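Esterase (Uncultured bacterium, PDB 5EGN) degrades N-acyl homoserine lactones, the quorum-sensing signals of bacteria, probably by hydrolysing the lactone ester, as an esterase of the alpha/beta hydrolase family. Local coordinates at residues 20-25 and 86-91; 26-31 and 92-97; 102-107 and 200-205; 112-117 and 205-210. The protein carries 2 engineered substitutions. One frame throughout, in Å; residues are numbered along the deposited sequence.

Interaction 1 (20-25 and 86-91); sequences VPIVFL and RAVFVG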
# COMPACT_ATOMS: atom_id res chain seq x y z
N VAL A 20 13.62 15.88 7.36
CA VAL A 20 12.89 16.80 6.50
C VAL A 20 11.60 16.14 6.02
O VAL A 20 11.64 15.09 5.38
CB VAL A 20 13.74 17.23 5.28
CG1 VAL A 20 12.93 18.11 4.34
CG2 VAL A 20 15.00 17.95 5.74
N PRO A 21 10.46 16.76 6.33
CA PRO A 21 9.14 16.16 6.07
C PRO A 21 8.78 16.08 4.59
O PRO A 21 9.01 17.04 3.84
CB PRO A 21 8.17 17.11 6.80
CG PRO A 21 9.03 17.91 7.74
CD PRO A 21 10.34 18.04 7.05
N ILE A 22 8.23 14.95 4.17
CA ILE A 22 7.70 14.78 2.82
C ILE A 22 6.24 14.36 2.88
O ILE A 22 5.91 13.33 3.46
CB ILE A 22 8.49 13.74 2.01
CG1 ILE A 22 9.98 14.10 1.95
CG2 ILE A 22 7.92 13.61 0.61
CD1 ILE A 22 10.82 13.09 1.20
N VAL A 23 5.36 15.15 2.28
CA VAL A 23 3.94 14.85 2.32
C VAL A 23 3.42 14.28 1.00
O VAL A 23 3.47 14.95 -0.03
CB VAL A 23 3.11 16.09 2.70
CG1 VAL A 23 1.63 15.77 2.67
CG2 VAL A 23 3.52 16.60 4.07
N PHE A 24 2.91 13.05 1.05
CA PHE A 24 2.35 12.39 -0.11
C PHE A 24 0.82 12.51 -0.16
O PHE A 24 0.10 12.11 0.79
CB PHE A 24 2.76 10.92 -0.16
CG PHE A 24 4.25 10.70 -0.28
CD1 PHE A 24 5.03 10.50 0.85
CD2 PHE A 24 4.87 10.69 -1.52
CE1 PHE A 24 6.39 10.30 0.74
CE2 PHE A 24 6.23 10.49 -1.63
CZ PHE A 24 6.99 10.29 -0.50
N LEU A 25 0.37 13.07 -1.27
CA LEU A 25 -1.03 13.35 -1.55
C LEU A 25 -1.49 12.52 -2.74
O LEU A 25 -1.10 12.79 -3.88
CB LEU A 25 -1.22 14.84 -1.85
CG LEU A 25 -0.67 15.79 -0.78
CD1 LEU A 25 -0.84 17.25 -1.19
CD2 LEU A 25 -1.38 15.50 0.52
N ARG A 86 7.37 23.34 7.86
CA ARG A 86 7.33 23.29 6.40
C ARG A 86 7.56 21.87 5.91
O ARG A 86 8.17 21.06 6.60
CB ARG A 86 8.38 24.23 5.81
CG ARG A 86 8.24 25.68 6.21
CD ARG A 86 9.29 26.54 5.53
NE ARG A 86 9.23 27.93 5.97
CZ ARG A 86 8.64 28.91 5.29
NH1 ARG A 86 8.05 28.65 4.13
NH2 ARG A 86 8.63 30.14 5.78
N ALA A 87 7.07 21.57 4.71
CA ALA A 87 7.19 20.21 4.19
C ALA A 87 7.43 20.17 2.68
O ALA A 87 7.14 21.12 1.96
CB ALA A 87 5.95 19.41 4.54
N VAL A 88 7.97 19.04 2.23
CA VAL A 88 8.07 18.72 0.81
C VAL A 88 6.75 18.10 0.38
O VAL A 88 6.29 17.13 0.97
CB VAL A 88 9.22 17.74 0.53
CG1 VAL A 88 9.06 17.12 -0.86
CG2 VAL A 88 10.56 18.43 0.68
N PHE A 89 6.12 18.66 -0.65
CA PHE A 89 4.81 18.16 -1.06
C PHE A 89 4.85 17.44 -2.40
O PHE A 89 5.23 18.00 -3.43
CB PHE A 89 3.80 19.30 -1.11
CG PHE A 89 3.48 19.88 0.24
CD1 PHE A 89 2.60 19.23 1.09
CD2 PHE A 89 4.07 21.06 0.66
CE1 PHE A 89 2.31 19.75 2.34
CE2 PHE A 89 3.78 21.58 1.91
CZ PHE A 89 2.89 20.93 2.74
N VAL A 90 4.44 16.17 -2.37
CA VAL A 90 4.36 15.35 -3.56
C VAL A 90 2.89 15.07 -3.89
O VAL A 90 2.23 14.28 -3.21
CB VAL A 90 5.11 14.02 -3.37
CG1 VAL A 90 5.11 13.23 -4.66
CG2 VAL A 90 6.53 14.28 -2.90
N GLY A 91 2.39 15.73 -4.92
CA GLY A 91 0.99 15.63 -5.28
C GLY A 91 0.73 14.96 -6.61
O GLY A 91 1.37 15.27 -7.61
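V20 CG1 just meets V88 CG2, at 4.4 Å, where strand 21-25 comes alongside its parallel neighbour 87-91. The ring of P21 then lies against the partner's start, with CG 3.5 Å from R86 O and CB against the methyl of A87. A proline has no N-H to give, but its carbonyl serves the sheet: V88 N donates to P21 O over 2.8 Å. I22 lies beside V88 on one face and sends CG2, the branch anti to its backbone N, to V90 CG2 at 3.8 Å. Its own peptide group bonds to strand 47-51 on the other flank. V23 puts its side chain on the opposite face, while its N donates to V88 O and its O accepts from V90 N. Its isopropyl group packs beside the F89 ring, V23 CB lying 3.6 Å from F89 CD1. CG2 of V23 also reaches the methyl of A87, and L79 of helix 68-81 packs on both V23 and F89. F24 returns to the I22 face. There CD2 of its ring is 3.8 Å from V90 CB, and W35 meets the same ring. L25 closes the pairing by donating from N to V90 O at 2.9 Å, and its side chain packs on I98 and V75 beside G91, which adds no bulk of its own. Beta-branched residues suit such an extended backbone. With peptide groups paired inside the sheet and hydrocarbon on both faces, the chemistry implies a mostly buried, apolar contact, exposed at its V20 and R86 start, in which hydrogen bonds set the register.

Interaction 2 (26-31 and 92-97); sequences HPFSTN and NSIGGM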
# COMPACT_ATOMS: atom_id res chain seq x y z
N HIS A 26 -2.32 11.52 -2.47
CA HIS A 26 -2.75 10.55 -3.48
C HIS A 26 -3.68 11.15 -4.53
O HIS A 26 -4.32 12.17 -4.28
CB HIS A 26 -3.43 9.37 -2.80
CG HIS A 26 -4.78 9.69 -2.23
ND1 HIS A 26 -5.92 9.72 -3.00
CD2 HIS A 26 -5.17 10.01 -0.98
CE1 HIS A 26 -6.96 10.04 -2.25
NE2 HIS A 26 -6.52 10.22 -1.01
N PRO A 27 -3.76 10.52 -5.72
CA PRO A 27 -4.69 10.98 -6.76
C PRO A 27 -6.15 10.71 -6.42
O PRO A 27 -6.46 10.04 -5.44
CB PRO A 27 -4.26 10.17 -7.99
CG PRO A 27 -3.65 8.94 -7.43
CD PRO A 27 -2.93 9.40 -6.19
N PHE A 28 -7.05 11.24 -7.25
CA PHE A 28 -8.48 11.14 -7.04
C PHE A 28 -8.97 9.69 -7.10
O PHE A 28 -8.46 8.90 -7.89
CB PHE A 28 -9.22 12.00 -8.07
CG PHE A 28 -10.64 12.31 -7.72
CD1 PHE A 28 -10.97 12.82 -6.48
CD2 PHE A 28 -11.65 12.11 -8.65
CE1 PHE A 28 -12.29 13.11 -6.16
CE2 PHE A 28 -12.97 12.40 -8.34
CZ PHE A 28 -13.29 12.90 -7.09
N SER A 29 -9.94 9.37 -6.24
CA SER A 29 -10.58 8.05 -6.16
C SER A 29 -9.70 6.96 -5.55
O SER A 29 -10.15 5.84 -5.33
CB SER A 29 -11.07 7.58 -7.53
OG SER A 29 -10.02 6.96 -8.25
N THR A 30 -8.44 7.29 -5.26
CA THR A 30 -7.53 6.32 -4.64
C THR A 30 -7.35 6.62 -3.16
O THR A 30 -8.21 7.25 -2.54
CB THR A 30 -6.15 6.33 -5.32
OG1 THR A 30 -5.46 7.54 -5.00
CG2 THR A 30 -6.29 6.22 -6.83
N ASN A 31 -6.24 6.16 -2.60
CA ASN A 31 -5.87 6.49 -1.23
C ASN A 31 -4.36 6.43 -1.03
O ASN A 31 -3.61 6.28 -1.99
CB ASN A 31 -6.57 5.58 -0.23
CG ASN A 31 -6.28 4.11 -0.47
OD1 ASN A 31 -5.20 3.61 -0.18
ND2 ASN A 31 -7.27 3.40 -1.00
N ASN A 92 -0.22 14.03 -6.61
CA ASN A 92 -0.61 13.31 -7.81
C ASN A 92 -2.03 13.66 -8.23
O ASN A 92 -2.97 13.51 -7.44
CB ASN A 92 -0.48 11.80 -7.58
CG ASN A 92 -0.59 11.00 -8.86
OD1 ASN A 92 -0.94 9.82 -8.84
ND2 ASN A 92 -0.29 11.64 -9.99
N SER A 93 -2.19 14.13 -9.46
CA SER A 93 -3.48 14.62 -9.97
C SER A 93 -4.08 15.67 -9.05
O SER A 93 -3.60 16.80 -8.98
CB SER A 93 -4.46 13.46 -10.14
OG SER A 93 -5.77 13.93 -10.42
N ILE A 94 -5.13 15.28 -8.33
CA ILE A 94 -5.80 16.18 -7.41
C ILE A 94 -4.89 16.53 -6.24
O ILE A 94 -5.03 17.58 -5.62
CB ILE A 94 -7.12 15.56 -6.89
CG1 ILE A 94 -7.98 16.63 -6.20
CG2 ILE A 94 -6.85 14.39 -5.96
CD1 ILE A 94 -9.29 16.11 -5.68
N GLY A 95 -3.93 15.65 -5.96
CA GLY A 95 -2.95 15.91 -4.92
C GLY A 95 -2.08 17.09 -5.30
O GLY A 95 -1.69 17.89 -4.45
N GLY A 96 -1.78 17.20 -6.59
CA GLY A 96 -1.04 18.33 -7.12
C GLY A 96 -1.83 19.61 -6.96
O GLY A 96 -1.28 20.66 -6.61
N MET A 97 -3.14 19.52 -7.21
CA MET A 97 -4.05 20.64 -6.99
C MET A 97 -3.99 21.10 -5.54
O MET A 97 -3.87 22.29 -5.26
CB MET A 97 -5.48 20.26 -7.35
CG MET A 97 -5.67 19.76 -8.77
SD MET A 97 -7.41 19.46 -9.14
CE MET A 97 -7.28 18.80 -10.79
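The P27 ring crosses N92 obliquely, with CG 3.2 Å from N92 OD1 and CB and CD close to the same oxygen. That amide cannot swing aside easily, because ND2 donates to L116 O while OD1 accepts from Q245 NE2. P27 CA also makes a CH...O contact of 3.1 Å with N92 O. An alanine here would take away CG and CD, and would probably leave a gap beside N92 OD1 and a backbone freer to turn. P27 O is gripped by two donors from opposite faces of its plane, H26 ND1 and T30 OG1 (2.7 Å), which steadies the type II turn from P27 to T30. I94 fills the other half of the contact. Its CG1 is anti to the backbone N (chi1 -167°), which puts CG2 in the crowded position, 3.4 Å from F28 N, while CD1 touches F28 CD1 at 3.8 Å. F175 meets the F28 ring edge-to-face, so an aromatic residue suits the border between the turn and the helices beyond. S93, with phi/psi of 53°/-108°, occupies the serine position of a GxSxG sequence between strand and helix. Its CB lies near P27 CB and H242 packs on its side chain. The whole is consistent with the nucleophile elbow of alpha/beta hydrolases, faced by the loop after strand 21-25 that in this fold usually contributes to the oxyanion hole.

Interaction 3 (102-107 and 200-205); sequences LNLDHP and SSIQAP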
# COMPACT_ATOMS: atom_id res chain seq x y z
N LEU A 102 -2.18 24.84 -1.51
CA LEU A 102 -1.44 24.97 -0.26
C LEU A 102 -0.34 26.02 -0.40
O LEU A 102 -0.05 26.74 0.55
CB LEU A 102 -0.85 23.62 0.15
CG LEU A 102 -0.36 23.45 1.59
CD1 LEU A 102 -0.53 22.01 2.03
CD2 LEU A 102 1.09 23.88 1.74
N ASN A 103 0.28 26.09 -1.57
CA ASN A 103 1.26 27.13 -1.85
C ASN A 103 0.61 28.50 -1.90
O ASN A 103 1.23 29.51 -1.54
CB ASN A 103 1.98 26.85 -3.18
CG ASN A 103 3.21 25.98 -3.00
OD1 ASN A 103 4.34 26.46 -3.07
ND2 ASN A 103 2.99 24.69 -2.78
N LEU A 104 -0.64 28.54 -2.33
CA LEU A 104 -1.39 29.79 -2.40
C LEU A 104 -1.79 30.32 -1.02
O LEU A 104 -1.57 31.49 -0.72
CB LEU A 104 -2.64 29.61 -3.27
CG LEU A 104 -2.54 30.14 -4.71
CD1 LEU A 104 -1.23 29.72 -5.34
CD2 LEU A 104 -3.71 29.65 -5.55
N ASP A 105 -2.36 29.45 -0.20
CA ASP A 105 -2.90 29.86 1.09
C ASP A 105 -1.91 29.74 2.25
O ASP A 105 -2.00 30.47 3.23
CB ASP A 105 -4.16 29.06 1.42
CG ASP A 105 -5.28 29.28 0.42
OD1 ASP A 105 -5.28 30.35 -0.23
OD2 ASP A 105 -6.14 28.40 0.29
N HIS A 106 -0.97 28.80 2.14
CA HIS A 106 0.02 28.60 3.19
C HIS A 106 1.44 28.47 2.65
O HIS A 106 2.05 27.41 2.76
CB HIS A 106 -0.33 27.36 4.02
CG HIS A 106 -1.73 27.36 4.55
ND1 HIS A 106 -2.82 27.01 3.78
CD2 HIS A 106 -2.22 27.66 5.78
CE1 HIS A 106 -3.92 27.10 4.51
NE2 HIS A 106 -3.58 27.50 5.72
N PRO A 107 1.97 29.56 2.07
CA PRO A 107 3.33 29.51 1.52
C PRO A 107 4.38 29.36 2.62
O PRO A 107 5.52 28.98 2.34
CB PRO A 107 3.47 30.86 0.82
CG PRO A 107 2.56 31.76 1.57
CD PRO A 107 1.38 30.91 1.96
N SER A 200 1.50 32.15 -11.30
CA SER A 200 2.76 32.89 -11.23
C SER A 200 3.03 33.44 -9.83
O SER A 200 4.11 33.98 -9.57
CB SER A 200 2.76 34.03 -12.25
OG SER A 200 1.62 34.86 -12.10
N SER A 201 2.06 33.30 -8.94
CA SER A 201 2.24 33.68 -7.54
C SER A 201 2.91 32.55 -6.76
O SER A 201 3.47 32.77 -5.69
CB SER A 201 0.90 34.05 -6.90
OG SER A 201 -0.01 32.97 -6.95
N ILE A 202 2.84 31.33 -7.30
CA ILE A 202 3.58 30.21 -6.74
C ILE A 202 5.06 30.38 -7.03
O ILE A 202 5.46 30.35 -8.19
CB ILE A 202 3.11 28.86 -7.32
CG1 ILE A 202 1.62 28.66 -7.08
CG2 ILE A 202 3.92 27.71 -6.73
CD1 ILE A 202 1.07 27.37 -7.64
N GLN A 203 5.87 30.57 -6.00
CA GLN A 203 7.29 30.86 -6.22
C GLN A 203 8.22 29.79 -5.68
O GLN A 203 9.40 29.75 -6.01
CB GLN A 203 7.63 32.21 -5.59
CG GLN A 203 6.79 33.37 -6.12
CD GLN A 203 7.33 33.92 -7.42
OE1 GLN A 203 8.52 33.76 -7.73
NE2 GLN A 203 6.47 34.57 -8.18
N ALA A 204 7.67 28.91 -4.84
CA ALA A 204 8.44 27.84 -4.22
C ALA A 204 9.03 26.91 -5.28
O ALA A 204 8.49 26.80 -6.38
CB ALA A 204 7.58 27.06 -3.25
N PRO A 205 10.17 26.26 -4.95
CA PRO A 205 10.79 25.29 -5.86
C PRO A 205 9.82 24.20 -6.29
O PRO A 205 9.32 23.45 -5.45
CB PRO A 205 11.93 24.71 -5.02
CG PRO A 205 12.27 25.79 -4.06
CD PRO A 205 10.97 26.46 -3.73
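I202 CG1 presses on L104 CD1 at 3.5 Å, joining the last turn of helix 94-105 to the loop that leads into strand 206-211 of the alpha/beta hydrolase fold. The two side chains meet at about a right angle. I202 meets the helix with both branches: CG1 stands beside the backbone N and anti to the carbonyl carbon (chi1 -57°), and the second branch, CG2, lies against N103, 4.1 Å from its CB. A beta-branched residue thus serves two helix residues at once, and an alanine in its place would probably leave L104 CD1 without the I202 CG1 and CD1 it packs on and open a gap beside N103. A204, too small to crowd the spot, sets its CB 3.3 Å from N103 OD1. In the next shell, N103 has its amide held by two bonds from ND2, to A99 O one turn back in the helix and to N113 OD1 on strand 110-116. An asparagine suits this place because a single short group bridges helix and sheet. I195 packs on L104 from a loop, and I229 lies on I202. At the more solvent-exposed end S201 OG, hydrogen-bonded to R198 O, stands 3.8 Å from L104 CD1.

Interaction 4 (112-117 and 205-210); sequences GNLILS and PTLVVA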
# COMPACT_ATOMS: atom_id res chain seq x y z
N GLY A 112 9.11 22.75 -0.83
CA GLY A 112 9.05 22.66 -2.28
C GLY A 112 7.99 21.68 -2.73
O GLY A 112 7.36 21.01 -1.91
N ASN A 113 7.80 21.58 -4.04
CA ASN A 113 6.75 20.73 -4.58
C ASN A 113 7.23 19.78 -5.68
O ASN A 113 8.02 20.16 -6.54
CB ASN A 113 5.61 21.59 -5.14
CG ASN A 113 5.15 22.64 -4.16
OD1 ASN A 113 4.51 22.34 -3.15
ND2 ASN A 113 5.47 23.90 -4.45
N LEU A 114 6.75 18.54 -5.63
CA LEU A 114 6.82 17.66 -6.78
C LEU A 114 5.40 17.42 -7.27
O LEU A 114 4.64 16.68 -6.65
CB LEU A 114 7.52 16.33 -6.44
CG LEU A 114 8.02 15.50 -7.63
CD1 LEU A 114 9.15 14.57 -7.22
CD2 LEU A 114 6.90 14.70 -8.28
N ILE A 115 5.06 18.05 -8.39
CA ILE A 115 3.74 17.90 -8.98
C ILE A 115 3.75 16.78 -10.02
O ILE A 115 4.39 16.90 -11.06
CB ILE A 115 3.27 19.20 -9.65
CG1 ILE A 115 3.48 20.38 -8.71
CG2 ILE A 115 1.80 19.11 -10.02
CD1 ILE A 115 2.54 20.39 -7.54
N LEU A 116 3.05 15.68 -9.73
CA LEU A 116 3.00 14.56 -10.65
C LEU A 116 1.66 14.44 -11.36
O LEU A 116 0.63 14.20 -10.72
CB LEU A 116 3.30 13.24 -9.92
CG LEU A 116 3.27 12.02 -10.84
CD1 LEU A 116 4.51 11.98 -11.72
CD2 LEU A 116 3.11 10.73 -10.05
N SER A 117 1.69 14.60 -12.68
CA SER A 117 0.52 14.40 -13.53
C SER A 117 -0.70 15.18 -13.06
O SER A 117 -1.73 14.60 -12.73
CB SER A 117 0.18 12.91 -13.61
OG SER A 117 1.29 12.15 -14.06
N PRO A 205 10.17 26.26 -4.95
CA PRO A 205 10.79 25.29 -5.86
C PRO A 205 9.82 24.20 -6.29
O PRO A 205 9.32 23.45 -5.45
CB PRO A 205 11.93 24.71 -5.02
CG PRO A 205 12.27 25.79 -4.06
CD PRO A 205 10.97 26.46 -3.73
N THR A 206 9.55 24.12 -7.59
CA THR A 206 8.54 23.20 -8.10
C THR A 206 9.07 22.32 -9.23
O THR A 206 9.58 22.82 -10.23
CB THR A 206 7.30 23.96 -8.60
OG1 THR A 206 6.70 24.67 -7.51
CG2 THR A 206 6.28 22.99 -9.17
N LEU A 207 8.94 21.01 -9.05
CA LEU A 207 9.26 20.06 -10.11
C LEU A 207 7.99 19.41 -10.62
O LEU A 207 7.36 18.61 -9.92
CB LEU A 207 10.24 18.99 -9.60
CG LEU A 207 10.58 17.86 -10.56
CD1 LEU A 207 11.14 18.40 -11.86
CD2 LEU A 207 11.56 16.88 -9.92
N VAL A 208 7.60 19.75 -11.84
CA VAL A 208 6.41 19.17 -12.45
C VAL A 208 6.80 17.96 -13.29
O VAL A 208 7.68 18.04 -14.14
CB VAL A 208 5.66 20.19 -13.33
CG1 VAL A 208 4.37 19.59 -13.87
CG2 VAL A 208 5.36 21.45 -12.53
N VAL A 209 6.14 16.83 -13.04
CA VAL A 209 6.48 15.59 -13.71
C VAL A 209 5.28 15.03 -14.48
O VAL A 209 4.21 14.83 -13.91
CB VAL A 209 6.98 14.53 -12.72
CG1 VAL A 209 7.46 13.29 -13.46
CG2 VAL A 209 8.09 15.10 -11.86
N ALA A 210 5.47 14.79 -15.77
CA ALA A 210 4.39 14.34 -16.63
C ALA A 210 4.75 13.07 -17.40
O ALA A 210 5.88 12.91 -17.85
CB ALA A 210 4.02 15.44 -17.61
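L114 and L116 both lean on V209, one on each branch of its isopropyl group: L114 CD2 touches V209 CG2 at 3.8 Å and L116 CD1 touches V209 CG1 at 3.7 Å. Both leucines hold CG anti to the backbone N, and from there these methyls reach V209. L207 shares this face, its CD2 a looser 4.3 Å from L114 CD1. Helix 249-257 packs over this side, F252 on both leucines and L255 on V209, so bulky aliphatic residues suit it. On the opposite face I115 lies near T206 and V208. Its CG1 meets T206 CG2 at 3.9 Å, while helix 219-228 covers it through L225. Polar groups appear toward the strand starts. N113 and T206 are joined by a weak hydrogen bond from ND2 to OG1 of 3.4 Å. OG1 also bonds to A204 O, so the weak bond is secondary for the threonine, and N113 has its firmer tie to N103. Between the two faces, the parallel strands are tied by backbone bonds running back and forth: N113 N to P205 O (2.8 Å), L207 N to N113 O, I115 N to L207 O, V209 N to I115 O, and S117 N to V209 O. P205 supplies a carbonyl where it has no N-H. The chain between the two strands is a little over half helical and has no strand, consistent with a cap inserted at this point, and the neighbouring parallel strands with helices on both faces are typical of the central sheet of an alpha/beta hydrolase.

Interactions 1 and 4 are buried pairings of parallel strands in one sheet, and strand 87-92 joins them: F89 O and G91 O accept from L114 N and L116 N. Both set backbone bonds between two largely apolar faces, with the aromatic rings of F24 and F89 in interaction 1 and a polar corner in interaction 4. Interaction 2, nearest the centre of the chain, takes over where strand 87-92 ends; there loop, turn and helix start meet without hydrogen bonds between the segments, beside the probable catalytic serine. Interaction 3 lies at the other end of helix 94-105, partly exposed and smaller, with packing rather than hydrogen bonds across it. It shares P205 with interaction 4, so the loop it holds runs straight into that strand.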